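Side-chain contacts in peroxidase (Cellulomonas bogoriensis 69B4 = DSM 16987, PDB 6QZO), which binds heme b and probably works as a DyP-type peroxidase that oxidises substrates with hydrogen peroxide: residues Ala296-Thr299 and Glu303-Leu306; Thr330-Arg333 and Gln338-Pro341; Glu76-Gly81 and Leu85-Pro90. One frame throughout, in Å; residues are numbered along the deposited sequence.

Contact 1 (Ala296-Thr299 and Glu303-Leu306); sequences ARPT and ETFL. With HEM (protoporphyrin IX containing Fe), chain I.
Thr-299 and Glu-303 lie side by side and point the same way. They belong to the heme-side loop of the DyP peroxidase C-terminal domain, between helix 292-296, which carries the axial ligand His-292, and strand 306-314. Glu-303 holds CG anti to its carbonyl carbon (chi1 -68°). The rest of the chain is extended, which carries the carboxylate back to the start of Thr-299. There Thr-299 N donates to Glu-303 OE1 over 3.0 Å, bent to 139° at the hydrogen. OE1 is crowded in the model, so its position is less certain. Arg-345 NH1, from helix 340-348, makes a salt bridge to the same oxygen. With an alanine here, Arg-345 would probably be left without its charged mate and Thr-299 N without this acceptor. The Pro-298 ring runs obliquely past Thr-304, with Pro-298 CG 4.1 Å from Thr-304 CB. Pro-298 CA also makes a C-H...O contact of 3.4 Å with Glu-303 O. Both segments also touch the heme. Ala-296 CB lies 3.6 Å from heme C2D, and Phe-305 CZ comes obliquely to 3.1 Å from vinyl carbon CBC.

Contact 2 (Thr330-Arg333 and Gln338-Pro341); sequences TYQR and QFTP. With HEM (protoporphyrin IX containing Fe), chain I.
The end of strand 323-332 packs here against the junction between helices 335-338 and 340-348, beside the heme, in the ferredoxin-like C-terminal half of the DyP fold. Thr-330 and Gln-332 of the strand meet Phe-339, and Gln-332 and Arg-333 meet Gln-338. Phe-339 has CG anti to its backbone N, and the ring reaches in between strand and heme. Thr-330 crosses it at about a right angle, with OG1 3.7 Å from Phe-339 CD1. On the heme, the ring touches a vinyl group: Phe-339 CE1 is 3.5 Å from heme CBC. The Phe-305 ring also meets Phe-339.

Gln-332 bends at chi2 and turns its amide back along the strand. Thr-330 OG1 donates to Gln-332 OE1 over 2.8 Å, in the carbonyl plane and on a lone pair. The C=O...donor angle is 124°. This bond helps to set the turn of the amide, whose plane is 58° from that of the Phe-339 ring. Gln-332 OE1 then lies 4.0 Å from Phe-339 CB.

Gln-338 is extended beyond CG, and its amide rests near the strand end. Its OE1 sits 4.1 Å above the guanidinium plane of Arg-333, over the centre, with the two flat groups only 18° from parallel. Gln-338 OE1 accepts from Asp-334 N, while NE2 donates to Leu-214 O and Glu-302 O. Arg-333 NE binds Asp-213 O.

The contact is buried, and both the Thr-330 hydroxyl and the Gln-338 amide have hydrogen-bond partners. The Gln-338 amide ties this junction to nearby backbone. The Phe-339 ring meets the heme vinyl group by nonpolar contact.

Contact 3 (Glu76-Gly81 and Leu85-Pro90); sequences ERLTTG and LADSEP
The Asp-87 carboxylate meets Leu-78 through one oxygen: Asp-87 OD2 lies 3.9 Å from Leu-78 CD2. The two side chains pass obliquely, and this is van der Waals contact. Leu-78 has CG anti to its carbonyl carbon (chi1 -67°), which brings the end of the side chain nearer the loop. A second carboxylate, that of Glu-89, is met from above its plane. Ser-88 OG donates to Glu-89 OE2 over 2.6 Å, 41° out of that plane. The aliphatic part of Arg-77 passes the loop more loosely, with CD 4.5 Å from Leu-85 N.

The contact joins the C-terminal end of helix 61-78 to the loop that follows it, in the N-terminal half of the DyP fold. A Schellman motif ends the helix. Gly-81, with positive phi, is its C-prime residue, and Gly-81 N bonds Leu-78 O at 3.0 Å while Arg-82 N reaches Arg-77 O. Residues 78 to 81 form a type I turn. In the loop, Asp-87 makes an Asx turn, with Glu-89 N donating to Asp-87 OD1 over 3.1 Å, although the place of OD1 is less sure.

Asp-87 OD2 has two polar partners beyond the contact. His-157 NE2, from helix 152-165, and Gly-84 N both bond to it, which holds the carboxylate while Leu-78 touches the same oxygen. The negative charge is likely to favour a protonated His-157. Glu-89 OE2 also forms a salt bridge with Arg-251 NH1 of the second subunit, and Pro-90 packs on Arg-248 of that subunit.

Contacts 1 and 2 are neighbours in the C-terminal half of the fold, with centres about 8 Å apart, and both touch the heme. They meet directly: Leu-306 N lies 2.9 Å from Tyr-331 O, probably hydrogen-bonded between adjacent strands, and Phe-305 CB is 3.2 Å from Gln-332 OE1. Contact 2 is buried, while contact 1 lies at the surface and relies on a carboxylate and a proline. Helix 340-348 takes part in contact 2 and borders contact 1. Contact 3 is partly buried in the N-terminal half, across the chain's centre. It is about 38 Å from contact 1 and 33 Å from contact 2, centre to centre. Its loop also touches the second subunit.

Contact 1 (Ala296-Thr299 and Glu303-Leu306)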
loop_
_atom_site.group_PDB
_atom_site.type_symbol
_atom_site.label_atom_id
_atom_site.label_comp_id
_atom_site.label_asym_id
_atom_site.label_seq_id
_atom_site.Cartn_x
_atom_site.Cartn_y
_atom_site.Cartn_z
ATOM N N ALA A 296 11.958 7.308 -27.001
ATOM C CA ALA A 296 12.472 6.338 -26.005
ATOM C C ALA A 296 13.043 5.099 -26.701
ATOM O O ALA A 296 13.845 4.380 -26.061
ATOM C CB ALA A 296 11.378 5.966 -25.045
ATOM N N ARG A 297 12.659 4.875 -27.957
ATOM C CA ARG A 297 13.108 3.722 -28.779
ATOM C C ARG A 297 14.640 3.650 -28.762
ATOM O O ARG A 297 15.302 4.682 -28.729
ATOM C CB ARG A 297 12.577 3.863 -30.210
ATOM C CG ARG A 297 12.740 2.599 -31.035
ATOM C CD ARG A 297 12.342 2.742 -32.482
ATOM N NE ARG A 297 12.523 1.452 -33.129
ATOM C CZ ARG A 297 11.549 0.559 -33.367
ATOM N NH1 ARG A 297 10.297 0.805 -32.991
ATOM N NH2 ARG A 297 11.836 -0.587 -33.968
ATOM N N PRO A 298 15.254 2.440 -28.762
ATOM C CA PRO A 298 16.692 2.309 -28.975
ATOM C C PRO A 298 17.148 2.942 -30.300
ATOM O O PRO A 298 16.541 2.671 -31.317
ATOM C CB PRO A 298 16.915 0.783 -29.021
ATOM C CG PRO A 298 15.785 0.227 -28.200
ATOM C CD PRO A 298 14.612 1.134 -28.522
ATOM N N THR A 299 18.204 3.752 -30.231
ATOM C CA THR A 299 18.922 4.350 -31.393
ATOM C C THR A 299 20.079 3.428 -31.798
ATOM O O THR A 299 20.420 3.406 -32.975
ATOM C CB THR A 299 19.346 5.785 -31.055
ATOM O OG1 THR A 299 18.443 6.638 -31.761
ATOM C CG2 THR A 299 20.775 6.120 -31.395
ATOM N N GLU A 303 21.076 0.743 -26.342
ATOM C CA GLU A 303 20.216 1.802 -25.744
ATOM C C GLU A 303 18.841 1.214 -25.361
ATOM O O GLU A 303 17.810 1.738 -25.810
ATOM C CB GLU A 303 20.076 2.979 -26.711
ATOM C CG GLU A 303 21.359 3.749 -26.904
ATOM C CD GLU A 303 21.193 4.985 -27.771
ATOM O OE1 GLU A 303 20.121 5.106 -28.402
ATOM O OE2 GLU A 303 22.112 5.846 -27.789
ATOM N N THR A 304 18.852 0.191 -24.511
ATOM C CA THR A 304 17.675 -0.560 -24.013
ATOM C C THR A 304 17.986 -1.018 -22.585
ATOM O O THR A 304 19.175 -0.978 -22.189
ATOM C CB THR A 304 17.329 -1.696 -24.979
ATOM O OG1 THR A 304 16.074 -2.278 -24.615
ATOM C CG2 THR A 304 18.392 -2.767 -25.015
ATOM N N PHE A 305 16.968 -1.403 -21.823
ATOM C CA PHE A 305 17.103 -1.822 -20.409
ATOM C C PHE A 305 15.814 -2.534 -19.994
ATOM O O PHE A 305 14.766 -2.322 -20.644
ATOM C CB PHE A 305 17.417 -0.609 -19.519
ATOM C CG PHE A 305 16.704 0.652 -19.923
ATOM C CD1 PHE A 305 15.394 0.884 -19.535
ATOM C CD2 PHE A 305 17.329 1.579 -20.737
ATOM C CE1 PHE A 305 14.724 2.026 -19.945
ATOM C CE2 PHE A 305 16.662 2.719 -21.146
ATOM C CZ PHE A 305 15.363 2.943 -20.744
ATOM N N LEU A 306 15.913 -3.386 -18.972
ATOM C CA LEU A 306 14.753 -4.091 -18.374
ATOM C C LEU A 306 14.017 -3.106 -17.459
ATOM O O LEU A 306 14.496 -2.864 -16.330
ATOM C CB LEU A 306 15.231 -5.319 -17.600
ATOM C CG LEU A 306 14.120 -6.198 -17.021
ATOM C CD1 LEU A 306 13.171 -6.687 -18.115
ATOM C CD2 LEU A 306 14.702 -7.350 -16.228
HETATM C CHA HEM I . 7.489 2.914 -23.184
HETATM C CHB HEM I . 4.931 5.294 -19.875
HETATM C CHC HEM I . 8.999 7.256 -18.160
HETATM C CHD HEM I . 11.593 4.560 -21.199
HETATM C C1A HEM I . 6.453 3.420 -22.448
HETATM C C2A HEM I . 5.075 3.207 -22.744
HETATM C C3A HEM I . 4.360 3.893 -21.816
HETATM C C4A HEM I . 5.286 4.496 -20.937
HETATM C CMA HEM I . 2.851 3.996 -21.707
HETATM C CAA HEM I . 4.500 2.422 -23.910
HETATM C CBA HEM I . 4.280 0.940 -23.606
HETATM C CGA HEM I . 5.602 0.247 -23.533
HETATM O O1A HEM I . 6.139 0.148 -22.395
HETATM O O2A HEM I . 6.141 -0.196 -24.586
HETATM C C1B HEM I . 5.846 6.035 -19.136
HETATM C C2B HEM I . 5.435 6.899 -18.085
HETATM C C3B HEM I . 6.582 7.471 -17.589
HETATM C C4B HEM I . 7.677 6.914 -18.394
HETATM C CMB HEM I . 4.002 7.117 -17.607
HETATM C CAB HEM I . 6.789 8.385 -16.449
HETATM C CBB HEM I . 5.859 8.649 -15.531
HETATM C C1C HEM I . 10.068 6.695 -18.818
HETATM C C2C HEM I . 11.399 7.024 -18.564
HETATM C C3C HEM I . 12.180 6.279 -19.416
HETATM C C4C HEM I . 11.277 5.465 -20.210
HETATM C CMC HEM I . 11.955 8.007 -17.570
HETATM C CAC HEM I . 13.649 6.474 -19.300
HETATM C CBC HEM I . 14.563 5.861 -20.001
HETATM C C1D HEM I . 10.643 3.889 -21.996
HETATM C C2D HEM I . 11.035 2.955 -23.068
HETATM C C3D HEM I . 9.898 2.513 -23.634
HETATM C C4D HEM I . 8.817 3.176 -22.885
HETATM C CMD HEM I . 12.422 2.551 -23.538
HETATM C CAD HEM I . 9.781 1.525 -24.801
HETATM C CBD HEM I . 9.782 2.273 -26.151
HETATM C CGD HEM I . 9.726 1.392 -27.394
HETATM O O1D HEM I . 10.755 0.826 -27.821
HETATM O O2D HEM I . 8.653 1.239 -28.045
HETATM N NA HEM I . 6.563 4.208 -21.340
HETATM N NB HEM I . 7.170 6.079 -19.288
HETATM N NC HEM I . 9.993 5.766 -19.813
HETATM N ND HEM I . 9.308 3.979 -21.935
HETATM FE FE HEM I . 8.273 5.004 -20.728
#

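Contact 2 (Thr330-Arg333 and Gln338-Pro341)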
loop_
_atom_site.group_PDB
_atom_site.type_symbol
_atom_site.label_atom_id
_atom_site.label_comp_id
_atom_site.label_asym_id
_atom_site.label_seq_id
_atom_site.Cartn_x
_atom_site.Cartn_y
_atom_site.Cartn_z
ATOM N N THR A 330 14.805 0.385 -13.405
ATOM C CA THR A 330 15.413 -0.243 -14.616
ATOM C C THR A 330 16.693 -0.988 -14.227
ATOM O O THR A 330 17.373 -0.556 -13.293
ATOM C CB THR A 330 15.688 0.774 -15.728
ATOM O OG1 THR A 330 16.815 1.558 -15.337
ATOM C CG2 THR A 330 14.510 1.682 -16.017
ATOM N N TYR A 331 16.969 -2.079 -14.933
ATOM C CA TYR A 331 18.195 -2.904 -14.816
ATOM C C TYR A 331 18.879 -2.991 -16.183
ATOM O O TYR A 331 18.192 -3.205 -17.191
ATOM C CB TYR A 331 17.860 -4.298 -14.301
ATOM C CG TYR A 331 17.318 -4.322 -12.899
ATOM C CD1 TYR A 331 18.163 -4.237 -11.808
ATOM C CD2 TYR A 331 15.962 -4.460 -12.664
ATOM C CE1 TYR A 331 17.677 -4.257 -10.517
ATOM C CE2 TYR A 331 15.456 -4.470 -11.382
ATOM C CZ TYR A 331 16.318 -4.372 -10.302
ATOM O OH TYR A 331 15.830 -4.432 -9.026
ATOM N N GLN A 332 20.202 -2.826 -16.196
ATOM C CA GLN A 332 21.039 -2.823 -17.430
ATOM C C GLN A 332 22.499 -3.106 -17.047
ATOM O O GLN A 332 22.864 -2.844 -15.879
ATOM C CB GLN A 332 20.862 -1.485 -18.154
ATOM C CG GLN A 332 21.174 -0.262 -17.303
ATOM C CD GLN A 332 20.040 0.136 -16.386
ATOM O OE1 GLN A 332 18.901 0.325 -16.814
ATOM N NE2 GLN A 332 20.351 0.284 -15.114
ATOM N N ARG A 333 23.311 -3.616 -17.980
ATOM C CA ARG A 333 24.752 -3.906 -17.727
ATOM C C ARG A 333 25.454 -2.606 -17.304
ATOM O O ARG A 333 26.186 -2.648 -16.314
ATOM C CB ARG A 333 25.428 -4.526 -18.957
ATOM C CG ARG A 333 26.857 -5.002 -18.714
ATOM C CD ARG A 333 27.604 -5.460 -19.966
ATOM N NE ARG A 333 27.032 -5.145 -21.276
ATOM C CZ ARG A 333 27.260 -4.037 -21.994
ATOM N NH1 ARG A 333 28.078 -3.091 -21.556
ATOM N NH2 ARG A 333 26.673 -3.889 -23.165
ATOM N N GLN A 338 23.664 2.710 -21.641
ATOM C CA GLN A 338 22.356 2.070 -21.958
ATOM C C GLN A 338 21.192 2.977 -21.531
ATOM O O GLN A 338 20.370 3.323 -22.412
ATOM C CB GLN A 338 22.296 0.685 -21.305
ATOM C CG GLN A 338 23.417 -0.244 -21.771
ATOM C CD GLN A 338 23.207 -1.662 -21.310
ATOM O OE1 GLN A 338 23.913 -2.155 -20.431
ATOM N NE2 GLN A 338 22.206 -2.319 -21.881
ATOM N N PHE A 339 21.124 3.373 -20.260
ATOM C CA PHE A 339 19.986 4.165 -19.716
ATOM C C PHE A 339 20.154 5.649 -20.059
ATOM O O PHE A 339 19.258 6.239 -20.703
ATOM C CB PHE A 339 19.818 3.964 -18.207
ATOM C CG PHE A 339 18.704 4.798 -17.623
ATOM C CD1 PHE A 339 17.393 4.359 -17.655
ATOM C CD2 PHE A 339 18.973 6.044 -17.073
ATOM C CE1 PHE A 339 16.373 5.134 -17.124
ATOM C CE2 PHE A 339 17.940 6.827 -16.562
ATOM C CZ PHE A 339 16.642 6.366 -16.579
ATOM N N THR A 340 21.267 6.234 -19.638
ATOM C CA THR A 340 21.505 7.704 -19.645
ATOM C C THR A 340 21.310 8.308 -21.033
ATOM O O THR A 340 20.780 9.410 -21.139
ATOM C CB THR A 340 22.885 8.011 -19.071
ATOM O OG1 THR A 340 22.835 7.440 -17.766
ATOM C CG2 THR A 340 23.206 9.483 -19.025
ATOM N N PRO A 341 21.768 7.673 -22.131
ATOM C CA PRO A 341 21.518 8.199 -23.472
ATOM C C PRO A 341 20.023 8.283 -23.814
ATOM O O PRO A 341 19.636 9.192 -24.538
ATOM C CB PRO A 341 22.234 7.201 -24.402
ATOM C CG PRO A 341 23.290 6.575 -23.509
ATOM C CD PRO A 341 22.607 6.463 -22.161
HETATM C CHA HEM I . 7.489 2.914 -23.184
HETATM C CHB HEM I . 4.931 5.294 -19.875
HETATM C CHC HEM I . 8.999 7.256 -18.160
HETATM C CHD HEM I . 11.593 4.560 -21.199
HETATM C C1A HEM I . 6.453 3.420 -22.448
HETATM C C2A HEM I . 5.075 3.207 -22.744
HETATM C C3A HEM I . 4.360 3.893 -21.816
HETATM C C4A HEM I . 5.286 4.496 -20.937
HETATM C CMA HEM I . 2.851 3.996 -21.707
HETATM C CAA HEM I . 4.500 2.422 -23.910
HETATM C CBA HEM I . 4.280 0.940 -23.606
HETATM C CGA HEM I . 5.602 0.247 -23.533
HETATM O O1A HEM I . 6.139 0.148 -22.395
HETATM O O2A HEM I . 6.141 -0.196 -24.586
HETATM C C1B HEM I . 5.846 6.035 -19.136
HETATM C C2B HEM I . 5.435 6.899 -18.085
HETATM C C3B HEM I . 6.582 7.471 -17.589
HETATM C C4B HEM I . 7.677 6.914 -18.394
HETATM C CMB HEM I . 4.002 7.117 -17.607
HETATM C CAB HEM I . 6.789 8.385 -16.449
HETATM C CBB HEM I . 5.859 8.649 -15.531
HETATM C C1C HEM I . 10.068 6.695 -18.818
HETATM C C2C HEM I . 11.399 7.024 -18.564
HETATM C C3C HEM I . 12.180 6.279 -19.416
HETATM C C4C HEM I . 11.277 5.465 -20.210
HETATM C CMC HEM I . 11.955 8.007 -17.570
HETATM C CAC HEM I . 13.649 6.474 -19.300
HETATM C CBC HEM I . 14.563 5.861 -20.001
HETATM C C1D HEM I . 10.643 3.889 -21.996
HETATM C C2D HEM I . 11.035 2.955 -23.068
HETATM C C3D HEM I . 9.898 2.513 -23.634
HETATM C C4D HEM I . 8.817 3.176 -22.885
HETATM C CMD HEM I . 12.422 2.551 -23.538
HETATM C CAD HEM I . 9.781 1.525 -24.801
HETATM C CBD HEM I . 9.782 2.273 -26.151
HETATM C CGD HEM I . 9.726 1.392 -27.394
HETATM O O1D HEM I . 10.755 0.826 -27.821
HETATM O O2D HEM I . 8.653 1.239 -28.045
HETATM N NA HEM I . 6.563 4.208 -21.340
HETATM N NB HEM I . 7.170 6.079 -19.288
HETATM N NC HEM I . 9.993 5.766 -19.813
HETATM N ND HEM I . 9.308 3.979 -21.935
HETATM FE FE HEM I . 8.273 5.004 -20.728
#

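Contact 3 (Glu76-Gly81 and Leu85-Pro90)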
loop_
_atom_site.group_PDB
_atom_site.type_symbol
_atom_site.label_atom_id
_atom_site.label_comp_id
_atom_site.label_asym_id
_atom_site.label_seq_id
_atom_site.Cartn_x
_atom_site.Cartn_y
_atom_site.Cartn_z
ATOM N N GLU A 76 17.609 -15.809 2.872
ATOM C CA GLU A 76 17.509 -17.270 2.613
ATOM C C GLU A 76 16.323 -17.841 3.399
ATOM O O GLU A 76 15.641 -18.751 2.879
ATOM C CB GLU A 76 18.825 -17.978 2.956
ATOM C CG GLU A 76 19.939 -17.717 1.954
ATOM C CD GLU A 76 21.253 -18.433 2.210
ATOM O OE1 GLU A 76 21.350 -19.151 3.202
ATOM O OE2 GLU A 76 22.137 -18.360 1.353
ATOM N N ARG A 77 16.083 -17.317 4.603
ATOM C CA ARG A 77 14.985 -17.767 5.502
ATOM C C ARG A 77 13.636 -17.203 5.046
ATOM O O ARG A 77 12.722 -18.003 4.802
ATOM C CB ARG A 77 15.270 -17.329 6.936
ATOM C CG ARG A 77 16.154 -18.310 7.685
ATOM C CD ARG A 77 16.963 -17.674 8.789
ATOM N NE ARG A 77 17.723 -18.735 9.427
ATOM C CZ ARG A 77 17.197 -19.617 10.271
ATOM N NH1 ARG A 77 15.931 -19.539 10.627
ATOM N NH2 ARG A 77 17.958 -20.555 10.790
ATOM N N LEU A 78 13.501 -15.883 4.977
ATOM C CA LEU A 78 12.189 -15.218 4.714
ATOM C C LEU A 78 11.632 -15.712 3.368
ATOM O O LEU A 78 10.437 -16.051 3.318
ATOM C CB LEU A 78 12.349 -13.694 4.749
ATOM C CG LEU A 78 12.683 -13.089 6.118
ATOM C CD1 LEU A 78 13.129 -11.637 5.984
ATOM C CD2 LEU A 78 11.497 -13.176 7.066
ATOM N N THR A 79 12.473 -15.842 2.343
ATOM C CA THR A 79 12.059 -16.225 0.955
ATOM C C THR A 79 11.589 -17.687 0.907
ATOM O O THR A 79 10.904 -18.042 -0.079
ATOM C CB THR A 79 13.164 -15.947 -0.073
ATOM O OG1 THR A 79 14.326 -16.686 0.304
ATOM C CG2 THR A 79 13.504 -14.481 -0.178
ATOM N N THR A 80 11.905 -18.496 1.925
ATOM C CA THR A 80 11.482 -19.920 2.021
ATOM C C THR A 80 10.408 -20.067 3.099
ATOM O O THR A 80 10.047 -21.216 3.419
ATOM C CB THR A 80 12.679 -20.850 2.248
ATOM O OG1 THR A 80 13.333 -20.474 3.462
ATOM C CG2 THR A 80 13.661 -20.813 1.098
ATOM N N GLY A 81 9.890 -18.944 3.607
ATOM C CA GLY A 81 8.790 -18.926 4.586
ATOM C C GLY A 81 9.254 -19.394 5.958
ATOM O O GLY A 81 8.428 -19.982 6.704
ATOM N N LEU A 85 16.560 -14.088 11.423
ATOM C CA LEU A 85 17.485 -14.206 12.581
ATOM C C LEU A 85 16.976 -13.251 13.672
ATOM O O LEU A 85 16.694 -13.748 14.792
ATOM C CB LEU A 85 18.888 -13.868 12.057
ATOM C CG LEU A 85 19.984 -13.537 13.069
ATOM C CD1 LEU A 85 20.189 -14.637 14.083
ATOM C CD2 LEU A 85 21.283 -13.253 12.333
ATOM N N ALA A 86 16.793 -11.958 13.346
ATOM C CA ALA A 86 16.228 -10.958 14.289
ATOM C C ALA A 86 14.706 -10.883 14.086
ATOM O O ALA A 86 14.215 -9.775 13.680
ATOM C CB ALA A 86 16.883 -9.597 14.093
ATOM N N ASP A 87 13.993 -11.999 14.310
ATOM C CA ASP A 87 12.561 -12.153 13.914
ATOM C C ASP A 87 11.750 -12.652 15.120
ATOM O O ASP A 87 11.751 -13.849 15.418
ATOM C CB ASP A 87 12.415 -13.027 12.675
ATOM C CG ASP A 87 11.023 -12.999 12.053
ATOM O OD1 ASP A 87 10.069 -12.544 12.729
ATOM O OD2 ASP A 87 10.891 -13.495 10.917
ATOM N N SER A 88 11.075 -11.706 15.770
ATOM C CA SER A 88 10.225 -11.877 16.966
ATOM C C SER A 88 8.759 -12.112 16.564
ATOM O O SER A 88 7.949 -12.348 17.488
ATOM C CB SER A 88 10.390 -10.665 17.863
ATOM O OG SER A 88 10.512 -9.468 17.091
ATOM N N GLU A 89 8.417 -12.068 15.267
ATOM C CA GLU A 89 7.035 -12.310 14.752
ATOM C C GLU A 89 7.069 -13.414 13.699
ATOM O O GLU A 89 6.749 -13.201 12.535
ATOM C CB GLU A 89 6.412 -11.028 14.204
ATOM C CG GLU A 89 6.258 -9.929 15.241
ATOM C CD GLU A 89 7.483 -9.045 15.392
ATOM O OE1 GLU A 89 7.928 -8.452 14.372
ATOM O OE2 GLU A 89 8.010 -8.966 16.517
ATOM N N PRO A 90 7.483 -14.645 14.086
ATOM C CA PRO A 90 7.691 -15.724 13.122
ATOM C C PRO A 90 6.456 -16.075 12.268
ATOM O O PRO A 90 6.638 -16.421 11.115
ATOM C CB PRO A 90 8.104 -16.918 14.001
ATOM C CG PRO A 90 7.698 -16.545 15.421
ATOM C CD PRO A 90 7.805 -15.038 15.473
#